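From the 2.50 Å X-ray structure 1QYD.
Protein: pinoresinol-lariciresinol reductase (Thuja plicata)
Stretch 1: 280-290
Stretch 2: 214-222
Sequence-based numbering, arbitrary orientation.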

# COMPACT_ATOMS: atom_id res chain seq x y z
N ASP A 280 6.63 -18.57 14.11
CA ASP A 280 6.78 -18.85 12.68
C ASP A 280 8.19 -18.95 12.06
O ASP A 280 8.33 -18.81 10.84
CB ASP A 280 5.99 -17.82 11.89
CG ASP A 280 4.51 -17.82 12.18
OD1 ASP A 280 3.90 -16.74 12.22
OD2 ASP A 280 3.96 -18.91 12.36
N LEU A 281 9.26 -19.21 12.81
CA LEU A 281 10.54 -19.38 12.18
C LEU A 281 10.99 -20.83 12.08
O LEU A 281 11.61 -21.27 11.10
CB LEU A 281 11.57 -18.53 12.95
CG LEU A 281 11.77 -17.12 12.35
CD1 LEU A 281 10.64 -16.23 12.72
CD2 LEU A 281 12.98 -16.46 12.89
N TYR A 282 10.63 -21.58 13.12
CA TYR A 282 10.96 -22.98 13.28
C TYR A 282 9.75 -23.84 13.61
O TYR A 282 9.89 -25.06 13.63
CB TYR A 282 11.98 -23.17 14.38
CG TYR A 282 12.88 -24.35 14.07
CD1 TYR A 282 13.94 -24.17 13.20
CD2 TYR A 282 12.62 -25.64 14.55
CE1 TYR A 282 14.74 -25.24 12.80
CE2 TYR A 282 13.41 -26.73 14.15
CZ TYR A 282 14.46 -26.52 13.27
OH TYR A 282 15.24 -27.58 12.82
N ASN A 283 8.53 -23.33 13.84
CA ASN A 283 7.36 -24.13 14.17
C ASN A 283 6.77 -24.97 13.02
O ASN A 283 5.55 -25.20 12.97
CB ASN A 283 6.26 -23.22 14.75
CG ASN A 283 5.45 -22.32 13.79
OD1 ASN A 283 5.83 -22.05 12.65
ND2 ASN A 283 4.29 -21.81 14.20
N PHE A 284 7.59 -25.44 12.06
CA PHE A 284 7.06 -26.24 10.96
C PHE A 284 8.13 -27.05 10.26
O PHE A 284 9.35 -26.85 10.31
CB PHE A 284 6.34 -25.35 9.91
CG PHE A 284 7.25 -24.28 9.34
CD1 PHE A 284 7.27 -23.03 9.93
CD2 PHE A 284 8.11 -24.59 8.29
CE1 PHE A 284 8.17 -22.08 9.47
CE2 PHE A 284 9.00 -23.64 7.84
CZ PHE A 284 9.04 -22.38 8.43
N GLU A 285 7.50 -27.90 9.47
CA GLU A 285 8.12 -28.90 8.63
C GLU A 285 8.86 -28.33 7.47
O GLU A 285 8.52 -27.23 7.02
CB GLU A 285 7.03 -29.85 8.12
CG GLU A 285 5.61 -29.26 7.88
CD GLU A 285 5.43 -28.19 6.80
OE1 GLU A 285 4.56 -27.33 6.94
OE2 GLU A 285 6.15 -28.24 5.80
N ILE A 286 9.87 -29.02 6.96
CA ILE A 286 10.39 -28.53 5.70
C ILE A 286 9.66 -29.44 4.74
O ILE A 286 8.68 -28.97 4.15
CB ILE A 286 11.97 -28.66 5.63
CG1 ILE A 286 12.49 -27.45 6.40
CG2 ILE A 286 12.56 -28.60 4.21
CD1 ILE A 286 14.00 -27.29 6.46
N GLY A 287 10.05 -30.73 4.64
CA GLY A 287 9.47 -31.69 3.71
C GLY A 287 9.45 -31.20 2.26
O GLY A 287 10.20 -30.31 1.89
N PRO A 288 8.50 -31.66 1.44
CA PRO A 288 8.64 -31.91 -0.02
C PRO A 288 9.00 -30.85 -1.10
O PRO A 288 9.79 -31.18 -1.99
CB PRO A 288 7.34 -32.59 -0.36
CG PRO A 288 6.65 -32.83 0.96
CD PRO A 288 7.11 -31.71 1.85
N ASN A 289 8.41 -29.63 -1.08
CA ASN A 289 8.65 -28.51 -2.00
C ASN A 289 9.50 -27.43 -1.31
O ASN A 289 9.16 -26.24 -1.23
CB ASN A 289 7.28 -27.87 -2.47
CG ASN A 289 6.61 -28.33 -3.78
OD1 ASN A 289 6.78 -27.72 -4.84
ND2 ASN A 289 5.78 -29.38 -3.79
N ALA A 290 10.67 -27.88 -0.83
CA ALA A 290 11.60 -27.08 -0.06
C ALA A 290 12.92 -27.77 0.24
O ALA A 290 13.02 -28.97 0.05
CB ALA A 290 11.01 -26.70 1.28
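Stretch 2, residues 214-222: LNKTMYIRP

The part of stretch 2 that meets stretch 1 is mostly extended: after a turn at Asn215 (phi/psi 68/2) it includes strand residues Thr217 to Tyr219, the backbone continuing extended into Ile220. Stretch 1 has no regular helix or strand over most of its length; Ala290 alone is assigned to a strand. Overall the stretches run in opposite directions, but stretch 1 turns back at its end, and the backbones come close only there. Ala290 and Thr217 form a locally parallel beta bridge with their CA atoms 4.3 Å apart, whereas the CA atoms of Tyr282 and Arg221 are 8.2 Å apart, a gap that the long side chain of Arg221 spans. Together the stretches bury 596 Å².

Arg221 has the largest share, 139 Å². Its CA-to-CB bond points toward stretch 1, and chi2, chi3 and chi4 are all near 180°, so the side chain is fully extended beyond CB and delivers the guanidinium to two backbone carbonyls. NH1 of Arg221 donates to O of Phe284 at 3.0 Å (N-H...O angle 151°), and NH2 of Arg221 donates to the same Phe284 O at 3.3 Å (140°). NH2 of Arg221 also reaches O of Leu281 at 3.2 Å (154°); this oxygen lies at the guanidinium edge, near its plane, as suits an in-plane N-H donor. Tyr282 and Phe284 add cation-pi contacts. CZ of Arg221 lies 4.4 Å from the Tyr282 ring centroid, 26° off the normal and thus over the face; it is also 4.4 Å from the Phe284 centroid, but 32° off the normal and off-centre.

Ala290 (73 Å²) and Tyr219 (71 Å²) carry the next largest areas. The CA-to-CB bond of Tyr219 points toward stretch 1, chi1 in the m well, and its ring makes apolar contacts with three residues: Ala290 CB is 3.6 Å from Tyr219 CE2, Ile286 CG1 is 3.7 Å from Tyr219 CD2, and Phe284 CE2 is 3.7 Å from Tyr219 CZ. The Phe284 and Tyr219 rings are oblique, with centroids 5.5 Å apart and planes at 51°.

At the bridge, N of Thr217 donates a weak hydrogen bond to O of Asn289, long at 3.4 Å though nearly straight at 167°. A CA-H...O contact accompanies it, with CA of Ala290 3.2 Å from O of Thr217. The side chains of Ala290 and Thr217 share one face of the sheet, their CB atoms 4.2 Å apart. Just before the bridge, Lys216 lays its aliphatic chain along stretch 1, its CD 3.7 Å from O of Ala290 and its CE 3.9 Å from O of Pro288.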

# COMPACT_ATOMS: atom_id res chain seq x y z
N LEU A 214 15.50 -25.81 -7.51
CA LEU A 214 14.58 -25.54 -8.60
C LEU A 214 13.11 -25.67 -8.21
O LEU A 214 12.59 -26.77 -7.98
CB LEU A 214 14.89 -26.51 -9.71
CG LEU A 214 15.08 -26.03 -11.13
CD1 LEU A 214 15.56 -27.26 -11.89
CD2 LEU A 214 13.83 -25.36 -11.71
N ASN A 215 12.46 -24.51 -8.17
CA ASN A 215 11.06 -24.32 -7.80
C ASN A 215 10.73 -24.59 -6.33
O ASN A 215 9.59 -24.44 -5.87
CB ASN A 215 10.13 -25.18 -8.70
CG ASN A 215 10.08 -24.75 -10.17
OD1 ASN A 215 10.01 -23.57 -10.54
ND2 ASN A 215 10.08 -25.70 -11.09
N LYS A 216 11.78 -24.93 -5.58
CA LYS A 216 11.79 -25.18 -4.16
C LYS A 216 12.08 -23.93 -3.32
O LYS A 216 12.74 -22.98 -3.77
CB LYS A 216 12.84 -26.24 -3.87
CG LYS A 216 12.50 -27.69 -4.19
CD LYS A 216 13.58 -28.57 -3.57
CE LYS A 216 13.25 -30.07 -3.52
NZ LYS A 216 14.36 -30.88 -3.05
N THR A 217 11.57 -23.94 -2.06
CA THR A 217 11.83 -22.87 -1.09
C THR A 217 13.12 -23.24 -0.37
O THR A 217 13.31 -24.40 0.01
CB THR A 217 10.67 -22.72 -0.05
OG1 THR A 217 9.46 -22.45 -0.79
CG2 THR A 217 10.91 -21.57 0.93
N MET A 218 14.06 -22.29 -0.23
CA MET A 218 15.34 -22.56 0.40
C MET A 218 15.35 -21.89 1.75
O MET A 218 15.42 -20.67 1.83
CB MET A 218 16.50 -22.01 -0.42
CG MET A 218 17.79 -22.46 0.24
SD MET A 218 19.20 -21.50 -0.31
CE MET A 218 20.09 -22.91 -0.83
N TYR A 219 15.25 -22.69 2.81
CA TYR A 219 15.31 -22.22 4.18
C TYR A 219 16.76 -22.19 4.67
O TYR A 219 17.55 -23.08 4.35
CB TYR A 219 14.50 -23.14 5.10
CG TYR A 219 12.99 -23.20 4.84
CD1 TYR A 219 12.19 -22.10 5.11
CD2 TYR A 219 12.40 -24.37 4.34
CE1 TYR A 219 10.81 -22.17 4.88
CE2 TYR A 219 11.03 -24.44 4.11
CZ TYR A 219 10.24 -23.34 4.39
OH TYR A 219 8.87 -23.40 4.18
N ILE A 220 17.20 -21.15 5.36
CA ILE A 220 18.52 -21.19 5.97
C ILE A 220 18.10 -21.36 7.43
O ILE A 220 17.33 -20.56 8.00
CB ILE A 220 19.29 -19.88 5.76
CG1 ILE A 220 19.28 -19.39 4.32
CG2 ILE A 220 20.71 -20.19 6.17
CD1 ILE A 220 20.25 -18.25 3.95
N ARG A 221 18.51 -22.53 7.95
CA ARG A 221 18.17 -22.95 9.31
C ARG A 221 19.40 -23.42 10.03
O ARG A 221 19.42 -24.60 10.40
CB ARG A 221 17.14 -24.11 9.28
CG ARG A 221 15.72 -23.63 9.33
CD ARG A 221 14.71 -24.75 9.40
NE ARG A 221 13.40 -24.13 9.57
CZ ARG A 221 12.26 -24.83 9.60
NH1 ARG A 221 12.18 -26.16 9.47
NH2 ARG A 221 11.14 -24.15 9.80
N PRO A 222 20.48 -22.63 10.24
CA PRO A 222 21.81 -23.14 10.52
C PRO A 222 21.68 -23.71 11.89
O PRO A 222 21.14 -23.05 12.78
CB PRO A 222 22.74 -22.00 10.49
CG PRO A 222 21.92 -20.93 9.85
CD PRO A 222 20.49 -21.18 10.32